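PDB 3DLU: signal recognition particle 19 kDa protein from Pyrococcus furiosus, which probably binds directly to 7S RNA and mediates binding of the SRP54 subunit, in the particle that targets nascent membrane proteins to the cytoplasmic membrane. Local coordinates for residues Leu44-Ile49 against Leu85-Gln90; Val48-Glu53 against Phe70-Leu75. All coordinates share one frame; numbering follows the deposited sequence.

Contact 1 of 2, residues Leu44-Ile49 against Leu85-Gln90; sequences LKFKVI and LKLIAQ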
loop_
_atom_site.group_PDB
_atom_site.type_symbol
_atom_site.label_atom_id
_atom_site.label_comp_id
_atom_site.label_asym_id
_atom_site.label_seq_id
_atom_site.Cartn_x
_atom_site.Cartn_y
_atom_site.Cartn_z
ATOM N N LEU A 44 -19.364 -2.435 15.339
ATOM C CA LEU A 44 -19.122 -1.901 16.683
ATOM C C LEU A 44 -19.327 -0.385 16.753
ATOM O O LEU A 44 -19.163 0.218 17.821
ATOM C CB LEU A 44 -17.697 -2.235 17.150
ATOM C CG LEU A 44 -17.457 -3.738 17.364
ATOM C CD1 LEU A 44 -15.969 -4.070 17.411
ATOM C CD2 LEU A 44 -18.174 -4.213 18.629
ATOM N N LYS A 45 -19.668 0.205 15.612
ATOM C CA LYS A 45 -19.900 1.654 15.490
ATOM C C LYS A 45 -18.615 2.469 15.607
ATOM O O LYS A 45 -18.636 3.619 16.043
ATOM C CB LYS A 45 -20.902 2.156 16.525
ATOM C CG LYS A 45 -22.110 1.272 16.715
ATOM C CD LYS A 45 -23.276 1.636 15.860
ATOM C CE LYS A 45 -24.555 1.249 16.597
ATOM N NZ LYS A 45 -25.745 1.302 15.731
ATOM N N PHE A 46 -17.493 1.872 15.239
ATOM C CA PHE A 46 -16.250 2.615 15.195
ATOM C C PHE A 46 -16.237 3.314 13.850
ATOM O O PHE A 46 -16.966 2.924 12.940
ATOM C CB PHE A 46 -15.033 1.687 15.312
ATOM C CG PHE A 46 -14.950 0.927 16.614
ATOM C CD1 PHE A 46 -15.723 1.286 17.710
ATOM C CD2 PHE A 46 -14.054 -0.121 16.751
ATOM C CE1 PHE A 46 -15.629 0.591 18.910
ATOM C CE2 PHE A 46 -13.947 -0.826 17.957
ATOM C CZ PHE A 46 -14.734 -0.473 19.030
ATOM N N LYS A 47 -15.443 4.360 13.712
ATOM C CA LYS A 47 -15.363 5.017 12.418
ATOM C C LYS A 47 -14.083 4.582 11.725
ATOM O O LYS A 47 -13.015 4.617 12.329
ATOM C CB LYS A 47 -15.402 6.536 12.582
ATOM C CG LYS A 47 -15.323 7.275 11.260
ATOM C CD LYS A 47 -15.460 8.773 11.458
ATOM C CE LYS A 47 -15.663 9.479 10.120
ATOM N NZ LYS A 47 -15.629 10.960 10.262
ATOM N N VAL A 48 -14.202 4.152 10.471
ATOM C CA VAL A 48 -13.043 3.745 9.681
ATOM C C VAL A 48 -12.466 4.920 8.889
ATOM O O VAL A 48 -13.156 5.538 8.072
ATOM C CB VAL A 48 -13.390 2.583 8.739
ATOM C CG1 VAL A 48 -12.172 2.138 7.967
ATOM C CG2 VAL A 48 -13.964 1.421 9.546
ATOM N N ILE A 49 -11.194 5.203 9.150
ATOM C CA ILE A 49 -10.477 6.353 8.595
ATOM C C ILE A 49 -9.610 5.975 7.381
ATOM O O ILE A 49 -9.625 6.666 6.352
ATOM C CB ILE A 49 -9.596 7.005 9.689
ATOM C CG1 ILE A 49 -10.449 7.435 10.894
ATOM C CG2 ILE A 49 -8.774 8.170 9.136
ATOM C CD1 ILE A 49 -11.630 8.341 10.527
ATOM N N LEU A 85 -9.441 -3.639 20.405
ATOM C CA LEU A 85 -8.917 -4.856 19.781
ATOM C C LEU A 85 -9.659 -6.096 20.271
ATOM O O LEU A 85 -9.984 -6.984 19.483
ATOM C CB LEU A 85 -7.424 -5.022 20.043
ATOM C CG LEU A 85 -6.463 -4.034 19.367
ATOM C CD1 LEU A 85 -5.031 -4.293 19.813
ATOM C CD2 LEU A 85 -6.586 -4.087 17.834
ATOM N N LYS A 86 -9.914 -6.162 21.571
ATOM C CA LYS A 86 -10.680 -7.294 22.123
ATOM C C LYS A 86 -12.111 -7.328 21.563
ATOM O O LYS A 86 -12.616 -8.387 21.168
ATOM C CB LYS A 86 -10.702 -7.241 23.654
ATOM C CG LYS A 86 -9.333 -7.509 24.304
ATOM C CD LYS A 86 -9.360 -7.142 25.785
ATOM C CE LYS A 86 -7.987 -7.291 26.416
ATOM N NZ LYS A 86 -7.953 -6.691 27.774
ATOM N N LEU A 87 -12.768 -6.171 21.514
ATOM C CA LEU A 87 -14.124 -6.100 20.984
ATOM C C LEU A 87 -14.147 -6.549 19.531
ATOM O O LEU A 87 -15.052 -7.266 19.103
ATOM C CB LEU A 87 -14.667 -4.673 21.080
ATOM C CG LEU A 87 -15.013 -4.194 22.489
ATOM C CD1 LEU A 87 -15.190 -2.679 22.475
ATOM C CD2 LEU A 87 -16.289 -4.895 22.949
ATOM N N ILE A 88 -13.150 -6.103 18.768
ATOM C CA ILE A 88 -13.059 -6.450 17.357
ATOM C C ILE A 88 -12.847 -7.953 17.173
ATOM O O ILE A 88 -13.533 -8.587 16.364
ATOM C CB ILE A 88 -11.929 -5.665 16.671
ATOM C CG1 ILE A 88 -12.359 -4.213 16.497
ATOM C CG2 ILE A 88 -11.579 -6.276 15.306
ATOM C CD1 ILE A 88 -11.227 -3.297 16.026
ATOM N N ALA A 89 -11.909 -8.515 17.935
ATOM C CA ALA A 89 -11.627 -9.949 17.859
ATOM C C ALA A 89 -12.884 -10.774 18.157
ATOM O O ALA A 89 -13.234 -11.706 17.407
ATOM C CB ALA A 89 -10.487 -10.325 18.819
ATOM N N GLN A 90 -13.580 -10.420 19.232
ATOM C CA GLN A 90 -14.757 -11.184 19.631
ATOM C C GLN A 90 -15.897 -11.029 18.620
ATOM O O GLN A 90 -16.655 -11.968 18.383
ATOM C CB GLN A 90 -15.187 -10.837 21.060
ATOM C CG GLN A 90 -16.336 -11.703 21.611
ATOM C CD GLN A 90 -16.050 -13.211 21.613
ATOM O OE1 GLN A 90 -14.909 -13.649 21.483
ATOM N NE2 GLN A 90 -17.100 -14.003 21.780
#
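Leu44, just past the end of helix 34-43, points its side chain at helix 81-100. With CG anti to the carbonyl carbon (chi1 -66°), its CD1 methyl settles into the angle between two successive helical residues, 3.7 Å from Ile88 CG1 and 3.9 Å from Leu87 CB. The forked end of leucine suits this place, since it lets a single methyl, CD1, also lie against the carbonyl Leu87 O. Lys45 follows with positive phi (71°) and closes the preceding helix in a Schellman motif; its long charged chain points to the outside. This reversal brings Phe46 back under Leu44, whose CB sits 3.8 Å above the centre of the ring, so the ring is covered on one face by Leu44 and the two side chains reach the helix together. The ring presents its far end: Phe46 CZ meets Leu87 CD1, which lies at the ring edge, at 4.1 Å, while Phe46 CE2 approaches Ile88 CG1 obliquely at 4.0 Å. Ser84 and Ser77 also touch the buried Phe46 side chain. The contact rests on apolar side chains and belongs to the beta-alpha-beta-beta-alpha topology of SRP19, in which the turn after helix 34-43 packs on helix 81-100 as the chain enters strand 47-56.

Contact 2 of 2, residues Val48-Glu53 against Phe70-Leu75; sequences VIRVEE and FGMIVL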
loop_
_atom_site.group_PDB
_atom_site.type_symbol
_atom_site.label_atom_id
_atom_site.label_comp_id
_atom_site.label_asym_id
_atom_site.label_seq_id
_atom_site.Cartn_x
_atom_site.Cartn_y
_atom_site.Cartn_z
ATOM N N VAL A 48 -14.202 4.152 10.471
ATOM C CA VAL A 48 -13.043 3.745 9.681
ATOM C C VAL A 48 -12.466 4.920 8.889
ATOM O O VAL A 48 -13.156 5.538 8.072
ATOM C CB VAL A 48 -13.390 2.583 8.739
ATOM C CG1 VAL A 48 -12.172 2.138 7.967
ATOM C CG2 VAL A 48 -13.964 1.421 9.546
ATOM N N ILE A 49 -11.194 5.203 9.150
ATOM C CA ILE A 49 -10.477 6.353 8.595
ATOM C C ILE A 49 -9.610 5.975 7.381
ATOM O O ILE A 49 -9.625 6.666 6.352
ATOM C CB ILE A 49 -9.596 7.005 9.689
ATOM C CG1 ILE A 49 -10.449 7.435 10.894
ATOM C CG2 ILE A 49 -8.774 8.170 9.136
ATOM C CD1 ILE A 49 -11.630 8.341 10.527
ATOM N N ARG A 50 -8.846 4.892 7.503
ATOM C CA ARG A 50 -8.021 4.383 6.396
ATOM C C ARG A 50 -7.993 2.861 6.411
ATOM O O ARG A 50 -7.913 2.259 7.471
ATOM C CB ARG A 50 -6.572 4.879 6.499
ATOM C CG ARG A 50 -5.636 4.192 5.468
ATOM C CD ARG A 50 -4.198 4.720 5.505
ATOM N NE ARG A 50 -3.430 4.345 4.311
ATOM C CZ ARG A 50 -2.269 3.689 4.327
ATOM N NH1 ARG A 50 -1.724 3.312 5.476
ATOM N NH2 ARG A 50 -1.641 3.414 3.186
ATOM N N VAL A 51 -8.040 2.246 5.238
ATOM C CA VAL A 51 -7.840 0.801 5.126
ATOM C C VAL A 51 -6.812 0.540 4.046
ATOM O O VAL A 51 -6.999 0.955 2.915
ATOM C CB VAL A 51 -9.138 0.082 4.715
ATOM C CG1 VAL A 51 -8.937 -1.442 4.705
ATOM C CG2 VAL A 51 -10.271 0.468 5.633
ATOM N N GLU A 52 -5.720 -0.140 4.374
ATOM C CA GLU A 52 -4.759 -0.495 3.336
ATOM C C GLU A 52 -4.552 -1.986 3.380
ATOM O O GLU A 52 -4.446 -2.566 4.461
ATOM C CB GLU A 52 -3.409 0.201 3.541
ATOM C CG GLU A 52 -2.491 0.152 2.305
ATOM C CD GLU A 52 -1.737 -1.164 2.146
ATOM O OE1 GLU A 52 -1.473 -1.828 3.164
ATOM O OE2 GLU A 52 -1.397 -1.526 0.996
ATOM N N GLU A 53 -4.495 -2.601 2.207
ATOM C CA GLU A 53 -4.216 -4.029 2.129
ATOM C C GLU A 53 -3.394 -4.358 0.885
ATOM O O GLU A 53 -3.647 -3.842 -0.201
ATOM C CB GLU A 53 -5.525 -4.818 2.141
ATOM C CG GLU A 53 -5.329 -6.296 2.397
ATOM C CD GLU A 53 -6.633 -7.068 2.374
ATOM O OE1 GLU A 53 -7.650 -6.502 1.914
ATOM O OE2 GLU A 53 -6.632 -8.237 2.814
ATOM N N PHE A 70 -1.157 -8.367 3.730
ATOM C CA PHE A 70 -0.491 -7.453 4.647
ATOM C C PHE A 70 -1.358 -6.214 4.690
ATOM O O PHE A 70 -1.899 -5.826 3.666
ATOM C CB PHE A 70 0.880 -7.097 4.089
ATOM C CG PHE A 70 1.714 -8.291 3.757
ATOM C CD1 PHE A 70 1.534 -8.969 2.562
ATOM C CD2 PHE A 70 2.664 -8.756 4.654
ATOM C CE1 PHE A 70 2.296 -10.071 2.262
ATOM C CE2 PHE A 70 3.432 -9.860 4.357
ATOM C CZ PHE A 70 3.247 -10.520 3.162
ATOM N N GLY A 71 -1.525 -5.600 5.852
ATOM C CA GLY A 71 -2.436 -4.469 5.906
ATOM C C GLY A 71 -2.485 -3.727 7.218
ATOM O O GLY A 71 -1.781 -4.070 8.176
ATOM N N MET A 72 -3.320 -2.694 7.251
ATOM C CA MET A 72 -3.531 -1.900 8.456
ATOM C C MET A 72 -4.805 -1.106 8.315
ATOM O O MET A 72 -5.271 -0.838 7.198
ATOM C CB MET A 72 -2.356 -0.949 8.732
ATOM C CG MET A 72 -2.213 0.202 7.719
ATOM S SD MET A 72 -3.113 1.728 8.112
ATOM C CE MET A 72 -1.818 2.730 8.913
ATOM N N ILE A 73 -5.387 -0.754 9.449
ATOM C CA ILE A 73 -6.636 -0.008 9.470
ATOM C C ILE A 73 -6.447 1.121 10.455
ATOM O O ILE A 73 -5.927 0.910 11.546
ATOM C CB ILE A 73 -7.839 -0.868 9.955
ATOM C CG1 ILE A 73 -7.999 -2.155 9.132
ATOM C CG2 ILE A 73 -9.124 -0.052 9.891
ATOM C CD1 ILE A 73 -7.166 -3.331 9.623
ATOM N N VAL A 74 -6.843 2.328 10.070
ATOM C CA VAL A 74 -6.908 3.423 11.015
ATOM C C VAL A 74 -8.373 3.577 11.384
ATOM O O VAL A 74 -9.232 3.651 10.507
ATOM C CB VAL A 74 -6.388 4.737 10.391
ATOM C CG1 VAL A 74 -6.538 5.870 11.382
ATOM C CG2 VAL A 74 -4.916 4.577 9.966
ATOM N N LEU A 75 -8.638 3.601 12.693
ATOM C CA LEU A 75 -9.987 3.648 13.243
ATOM C C LEU A 75 -10.140 4.747 14.301
ATOM O O LEU A 75 -9.156 5.201 14.877
ATOM C CB LEU A 75 -10.325 2.301 13.897
ATOM C CG LEU A 75 -10.414 1.047 13.031
ATOM C CD1 LEU A 75 -10.629 -0.185 13.907
ATOM C CD2 LEU A 75 -11.531 1.186 12.000
#
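Strands 47-56 and 68-76 form an antiparallel beta hairpin, and this stretch of it opens with a classic beta bulge. Ile49 and Arg50 both face Val74, whose carbonyl O accepts two amides: Ile49 N at 2.8 Å, from above the carbonyl plane, and the longer Arg50 N at 3.3 Å, on an in-plane lone pair. Val74 N returns a bond to Arg50 O, and Glu52 and Met72 form the next hydrogen-bonded pair. Val48, Val51, Ile73 and Leu75 line the face beneath helix 34-43, where compact branched chains fit; Val48 CG2 presses tightly on Leu75 CD2 (3.5 Å). On the other face Arg50 stretches out and crosses Met72 at about a right angle, its NH1 3.4 Å from Met72 SD. Met72 CG takes the crowded position between backbone N and carbonyl carbon (chi1 69°), and bends at chi2 and chi3 set CE in plane at the guanidinium edge; Glu52 CB lies over one face, offset toward the rim. An alanine in place of Met72 would probably leave the NH1 end of Arg50 less closely packed. Arg50 also forms salt bridges with Asp54 of one neighbouring subunit and Glu52 of another. At Gly71 a CB would clash with Glu52 O, so glycine lets Glu53 CA and Gly71 CA approach to 4.2 Å. Together these features make a bulged antiparallel hairpin in a helix-backed sheet.

In the fold
Strand 47-56 ties the two contacts together: Val48 and Ile49 belong to both ranges, and the centres lie about 12 Å apart. Contact 1 joins the approach to that strand to helix 81-100, through a small, partly buried patch of aliphatic and aromatic carbon. Contact 2 is buried and far more extensive, holding the strand to its hairpin partner by backbone bonds and setting a mainly apolar face against one mixing charged and apolar chains. Leu75 links them physically, its CD1 touching Ile88 CD1. The difference in chemistry follows position: the side toward the helices is mainly hydrocarbon, whereas on the opposite face of the sheet Arg50 and Glu52 turn to charged partners on neighbouring subunits.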